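Local structure of hydrolase (Thermus thermophilus, 1UFO) at residues V81-R93 against L114-F127. The protein is of unknown function but has the alpha/beta hydrolase fold and probably acts as a hydrolase. Sequence-based numbering, arbitrary orientation.
Sequences VYRVALGFKEEAR and LGAFVAHLLLAEGF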
loop_
_atom_site.group_PDB
_atom_site.type_symbol
_atom_site.label_atom_id
_atom_site.label_comp_id
_atom_site.label_asym_id
_atom_site.label_seq_id
_atom_site.Cartn_x
_atom_site.Cartn_y
_atom_site.Cartn_z
ATOM N N VAL A 81 -24.378 18.493 0.591
ATOM C CA VAL A 81 -23.034 17.896 0.726
ATOM C C VAL A 81 -22.292 18.095 -0.595
ATOM O O VAL A 81 -21.118 18.539 -0.596
ATOM C CB VAL A 81 -23.162 16.384 1.049
ATOM C CG1 VAL A 81 -21.808 15.658 0.784
ATOM C CG2 VAL A 81 -23.528 16.201 2.499
ATOM N N TYR A 82 -22.927 17.831 -1.740
ATOM C CA TYR A 82 -22.153 17.990 -2.974
ATOM C C TYR A 82 -21.991 19.422 -3.455
ATOM O O TYR A 82 -21.068 19.730 -4.248
ATOM C CB TYR A 82 -22.666 17.057 -4.068
ATOM C CG TYR A 82 -22.309 15.633 -3.716
ATOM C CD1 TYR A 82 -23.272 14.727 -3.292
ATOM C CD2 TYR A 82 -20.981 15.229 -3.701
ATOM C CE1 TYR A 82 -22.927 13.459 -2.871
ATOM C CE2 TYR A 82 -20.595 13.941 -3.230
ATOM C CZ TYR A 82 -21.585 13.065 -2.812
ATOM O OH TYR A 82 -21.165 11.903 -2.197
ATOM N N ARG A 83 -22.845 20.328 -2.957
ATOM C CA ARG A 83 -22.599 21.753 -3.252
ATOM C C ARG A 83 -21.348 22.184 -2.430
ATOM O O ARG A 83 -20.476 22.929 -2.944
ATOM C CB ARG A 83 -23.866 22.541 -2.892
ATOM C CG ARG A 83 -23.658 24.067 -2.924
ATOM C CD ARG A 83 -22.933 24.563 -4.213
ATOM N NE ARG A 83 -23.589 24.141 -5.458
ATOM C CZ ARG A 83 -23.069 24.278 -6.677
ATOM N NH1 ARG A 83 -23.735 23.877 -7.761
ATOM N NH2 ARG A 83 -21.855 24.836 -6.868
ATOM N N VAL A 84 -21.234 21.736 -1.179
ATOM C CA VAL A 84 -19.950 21.983 -0.407
ATOM C C VAL A 84 -18.768 21.388 -1.250
ATOM O O VAL A 84 -17.751 22.084 -1.430
ATOM C CB VAL A 84 -19.938 21.248 0.921
ATOM C CG1 VAL A 84 -18.473 21.278 1.569
ATOM C CG2 VAL A 84 -20.912 21.945 1.947
ATOM N N ALA A 85 -18.898 20.177 -1.796
ATOM C CA ALA A 85 -17.802 19.582 -2.601
ATOM C C ALA A 85 -17.443 20.387 -3.832
ATOM O O ALA A 85 -16.256 20.596 -4.119
ATOM C CB ALA A 85 -18.196 18.175 -3.043
ATOM N N LEU A 86 -18.457 20.882 -4.533
ATOM C CA LEU A 86 -18.170 21.692 -5.731
ATOM C C LEU A 86 -17.458 23.027 -5.359
ATOM O O LEU A 86 -16.601 23.489 -6.132
ATOM C CB LEU A 86 -19.514 21.948 -6.477
ATOM C CG LEU A 86 -19.986 20.692 -7.230
ATOM C CD1 LEU A 86 -21.443 20.954 -7.588
ATOM C CD2 LEU A 86 -19.154 20.445 -8.492
ATOM N N GLY A 87 -17.850 23.617 -4.250
ATOM C CA GLY A 87 -17.251 24.874 -3.789
ATOM C C GLY A 87 -15.816 24.592 -3.371
ATOM O O GLY A 87 -14.854 25.321 -3.698
ATOM N N PHE A 88 -15.684 23.513 -2.631
ATOM C CA PHE A 88 -14.348 23.106 -2.109
ATOM C C PHE A 88 -13.393 22.817 -3.294
ATOM O O PHE A 88 -12.183 23.183 -3.263
ATOM C CB PHE A 88 -14.531 21.836 -1.231
ATOM C CG PHE A 88 -13.381 21.531 -0.264
ATOM C CD1 PHE A 88 -12.473 22.475 0.115
ATOM C CD2 PHE A 88 -13.379 20.285 0.356
ATOM C CE1 PHE A 88 -11.544 22.207 1.177
ATOM C CE2 PHE A 88 -12.494 19.982 1.405
ATOM C CZ PHE A 88 -11.577 20.938 1.833
ATOM N N LYS A 89 -13.896 22.172 -4.365
ATOM C CA LYS A 89 -13.109 21.913 -5.549
ATOM C C LYS A 89 -12.595 23.196 -6.178
ATOM O O LYS A 89 -11.404 23.306 -6.504
ATOM C CB LYS A 89 -13.995 21.174 -6.609
ATOM C CG LYS A 89 -13.266 20.938 -7.931
ATOM C CD LYS A 89 -14.207 20.918 -9.140
ATOM C CE LYS A 89 -14.767 22.302 -9.356
ATOM N NZ LYS A 89 -15.483 22.397 -10.658
ATOM N N GLU A 90 -13.498 24.164 -6.391
ATOM C CA GLU A 90 -13.091 25.383 -7.122
ATOM C C GLU A 90 -12.049 26.138 -6.317
ATOM O O GLU A 90 -11.096 26.667 -6.902
ATOM C CB GLU A 90 -14.349 26.200 -7.412
ATOM C CG GLU A 90 -14.157 27.434 -8.223
ATOM C CD GLU A 90 -13.622 28.591 -7.356
ATOM O OE1 GLU A 90 -13.006 29.459 -7.991
ATOM O OE2 GLU A 90 -13.849 28.661 -6.122
ATOM N N GLU A 91 -12.232 26.173 -5.007
ATOM C CA GLU A 91 -11.271 26.871 -4.103
ATOM C C GLU A 91 -9.935 26.137 -4.102
ATOM O O GLU A 91 -8.860 26.746 -4.144
ATOM C CB GLU A 91 -11.797 26.911 -2.653
ATOM C CG GLU A 91 -13.005 27.863 -2.561
ATOM C CD GLU A 91 -13.830 27.663 -1.348
ATOM O OE1 GLU A 91 -13.606 26.690 -0.608
ATOM O OE2 GLU A 91 -14.737 28.522 -1.135
ATOM N N ALA A 92 -9.990 24.796 -4.026
ATOM C CA ALA A 92 -8.759 24.044 -3.947
ATOM C C ALA A 92 -7.913 24.225 -5.179
ATOM O O ALA A 92 -6.694 24.280 -5.097
ATOM C CB ALA A 92 -9.111 22.523 -3.777
ATOM N N ARG A 93 -8.543 24.303 -6.359
ATOM C CA ARG A 93 -7.731 24.449 -7.549
ATOM C C ARG A 93 -7.004 25.815 -7.496
ATOM O O ARG A 93 -5.797 25.889 -7.839
ATOM C CB ARG A 93 -8.577 24.353 -8.808
ATOM C CG ARG A 93 -7.688 24.244 -9.992
ATOM C CD ARG A 93 -8.425 23.883 -11.243
ATOM N NE ARG A 93 -7.438 23.750 -12.337
ATOM C CZ ARG A 93 -7.677 23.087 -13.455
ATOM N NH1 ARG A 93 -6.748 23.042 -14.412
ATOM N NH2 ARG A 93 -8.839 22.444 -13.601
ATOM N N LEU A 114 -15.043 13.075 1.764
ATOM C CA LEU A 114 -15.542 14.005 0.763
ATOM C C LEU A 114 -14.350 14.673 0.093
ATOM O O LEU A 114 -14.409 14.977 -1.092
ATOM C CB LEU A 114 -16.469 15.027 1.426
ATOM C CG LEU A 114 -17.171 15.912 0.404
ATOM C CD1 LEU A 114 -18.185 15.141 -0.441
ATOM C CD2 LEU A 114 -17.827 17.085 1.160
ATOM N N GLY A 115 -13.273 14.896 0.818
ATOM C CA GLY A 115 -12.078 15.501 0.204
ATOM C C GLY A 115 -11.444 14.600 -0.885
ATOM O O GLY A 115 -10.875 15.120 -1.837
ATOM N N ALA A 116 -11.614 13.268 -0.748
ATOM C CA ALA A 116 -11.097 12.345 -1.763
ATOM C C ALA A 116 -11.965 12.500 -3.017
ATOM O O ALA A 116 -11.458 12.459 -4.170
ATOM C CB ALA A 116 -11.170 10.910 -1.237
ATOM N N PHE A 117 -13.285 12.702 -2.817
ATOM C CA PHE A 117 -14.157 12.887 -3.974
ATOM C C PHE A 117 -13.808 14.203 -4.670
ATOM O O PHE A 117 -13.833 14.274 -5.895
ATOM C CB PHE A 117 -15.642 12.913 -3.499
ATOM C CG PHE A 117 -16.596 13.078 -4.641
ATOM C CD1 PHE A 117 -16.859 12.003 -5.500
ATOM C CD2 PHE A 117 -17.240 14.314 -4.858
ATOM C CE1 PHE A 117 -17.738 12.141 -6.566
ATOM C CE2 PHE A 117 -18.148 14.456 -5.905
ATOM C CZ PHE A 117 -18.390 13.363 -6.772
ATOM N N VAL A 118 -13.500 15.243 -3.871
ATOM C CA VAL A 118 -13.095 16.526 -4.458
ATOM C C VAL A 118 -11.821 16.331 -5.275
ATOM O O VAL A 118 -11.678 16.936 -6.323
ATOM C CB VAL A 118 -12.894 17.570 -3.346
ATOM C CG1 VAL A 118 -12.300 18.936 -3.964
ATOM C CG2 VAL A 118 -14.253 17.863 -2.743
ATOM N N ALA A 119 -10.855 15.551 -4.767
ATOM C CA ALA A 119 -9.628 15.265 -5.547
ATOM C C ALA A 119 -10.033 14.666 -6.914
ATOM O O ALA A 119 -9.433 15.018 -7.963
ATOM C CB ALA A 119 -8.716 14.293 -4.717
ATOM N N HIS A 120 -10.998 13.747 -6.913
ATOM C CA HIS A 120 -11.487 13.180 -8.172
ATOM C C HIS A 120 -12.110 14.247 -9.088
ATOM O O HIS A 120 -11.817 14.263 -10.295
ATOM C CB HIS A 120 -12.475 12.070 -7.844
ATOM C CG HIS A 120 -11.806 10.760 -7.624
ATOM N ND1 HIS A 120 -11.425 9.924 -8.659
ATOM C CD2 HIS A 120 -11.478 10.105 -6.467
ATOM C CE1 HIS A 120 -10.909 8.817 -8.146
ATOM N NE2 HIS A 120 -10.925 8.897 -6.819
ATOM N N LEU A 121 -12.940 15.113 -8.528
ATOM C CA LEU A 121 -13.548 16.178 -9.313
ATOM C C LEU A 121 -12.406 17.023 -9.984
ATOM O O LEU A 121 -12.526 17.415 -11.141
ATOM C CB LEU A 121 -14.381 17.124 -8.449
ATOM C CG LEU A 121 -15.672 16.612 -7.850
ATOM C CD1 LEU A 121 -16.321 17.574 -6.978
ATOM C CD2 LEU A 121 -16.603 16.218 -9.041
ATOM N N LEU A 122 -11.338 17.332 -9.242
ATOM C CA LEU A 122 -10.229 18.111 -9.797
ATOM C C LEU A 122 -9.544 17.364 -10.920
ATOM O O LEU A 122 -9.217 17.999 -11.963
ATOM C CB LEU A 122 -9.184 18.444 -8.691
ATOM C CG LEU A 122 -9.648 19.494 -7.692
ATOM C CD1 LEU A 122 -8.799 19.391 -6.332
ATOM C CD2 LEU A 122 -9.535 20.914 -8.319
ATOM N N LEU A 123 -9.268 16.051 -10.728
ATOM C CA LEU A 123 -8.631 15.298 -11.811
ATOM C C LEU A 123 -9.556 15.231 -13.036
ATOM O O LEU A 123 -9.071 15.322 -14.177
ATOM C CB LEU A 123 -8.254 13.847 -11.359
ATOM C CG LEU A 123 -7.194 13.791 -10.281
ATOM C CD1 LEU A 123 -7.073 12.382 -9.795
ATOM C CD2 LEU A 123 -5.840 14.244 -10.817
ATOM N N ALA A 124 -10.853 15.089 -12.815
ATOM C CA ALA A 124 -11.797 14.955 -13.974
ATOM C C ALA A 124 -11.854 16.261 -14.749
ATOM O O ALA A 124 -12.187 16.239 -15.950
ATOM C CB ALA A 124 -13.207 14.540 -13.495
ATOM N N GLU A 125 -11.481 17.379 -14.121
ATOM C CA GLU A 125 -11.541 18.653 -14.841
ATOM C C GLU A 125 -10.164 19.078 -15.326
ATOM O O GLU A 125 -9.941 20.242 -15.688
ATOM C CB GLU A 125 -12.257 19.738 -13.998
ATOM C CG GLU A 125 -11.454 20.376 -12.929
ATOM C CD GLU A 125 -12.114 21.652 -12.364
ATOM O OE1 GLU A 125 -11.330 22.495 -11.846
ATOM O OE2 GLU A 125 -13.380 21.793 -12.449
ATOM N N GLY A 126 -9.227 18.128 -15.299
ATOM C CA GLY A 126 -7.897 18.363 -15.855
ATOM C C GLY A 126 -6.852 19.002 -14.984
ATOM O O GLY A 126 -5.820 19.473 -15.488
ATOM N N PHE A 127 -7.076 19.006 -13.670
ATOM C CA PHE A 127 -6.010 19.529 -12.781
ATOM C C PHE A 127 -4.939 18.401 -12.741
ATOM O O PHE A 127 -5.291 17.230 -12.590
ATOM C CB PHE A 127 -6.579 19.823 -11.381
ATOM C CG PHE A 127 -5.546 20.330 -10.453
ATOM C CD1 PHE A 127 -4.891 21.539 -10.744
ATOM C CD2 PHE A 127 -5.185 19.615 -9.370
ATOM C CE1 PHE A 127 -3.859 22.016 -9.933
ATOM C CE2 PHE A 127 -4.133 20.110 -8.535
ATOM C CZ PHE A 127 -3.492 21.311 -8.855
HETATM O O HOH W 1 -8.058 22.149 -16.783
#
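Val118 packs against the backbone of helix 81-93 where the two helices cross at -59°, their axes 9.2 Å apart. Its CG1 lies only 3.5 Å from Lys89 CA, a tight carbon contact, and CG2 reaches Ala85. Leu114 is a knob in a hole made by Val81, Tyr82, Val84 and Ala85. The edge of the Tyr82 ring meets the face of Phe117 in an offset edge-to-face pair, planes at 67°; Tyr82 OH is hydrogen-bonded to Met142 N. This end is buried and apolar.

The other end is polar and more open. Glu125 bridges two cations. Its OE2 forms a salt bridge with Lys89 NZ at 2.8 Å, and the Lys89 chain bends at chi3 (68°) to bring the amine there. Arg93 NH2 makes a salt bridge to Glu125 OE1 (3.0 Å) and a hydrogen bond to Glu125 O (3.2 Å), both close to the guanidinium plane, though the donor sits above the carboxylate and carbonyl planes. A water links Arg93 NH1 to Glu125 O, and Phe127 CA lies over one guanidinium face. An alanine in place of Arg93 would probably leave Glu125 OE1 without its charged mate and Glu125 O without this donor. Gly126, at positive phi, closes helix 114-124 in a Schellman motif. Helix 114-124 leads out of a probable nucleophile elbow, which includes Gly115, as in alpha/beta hydrolases.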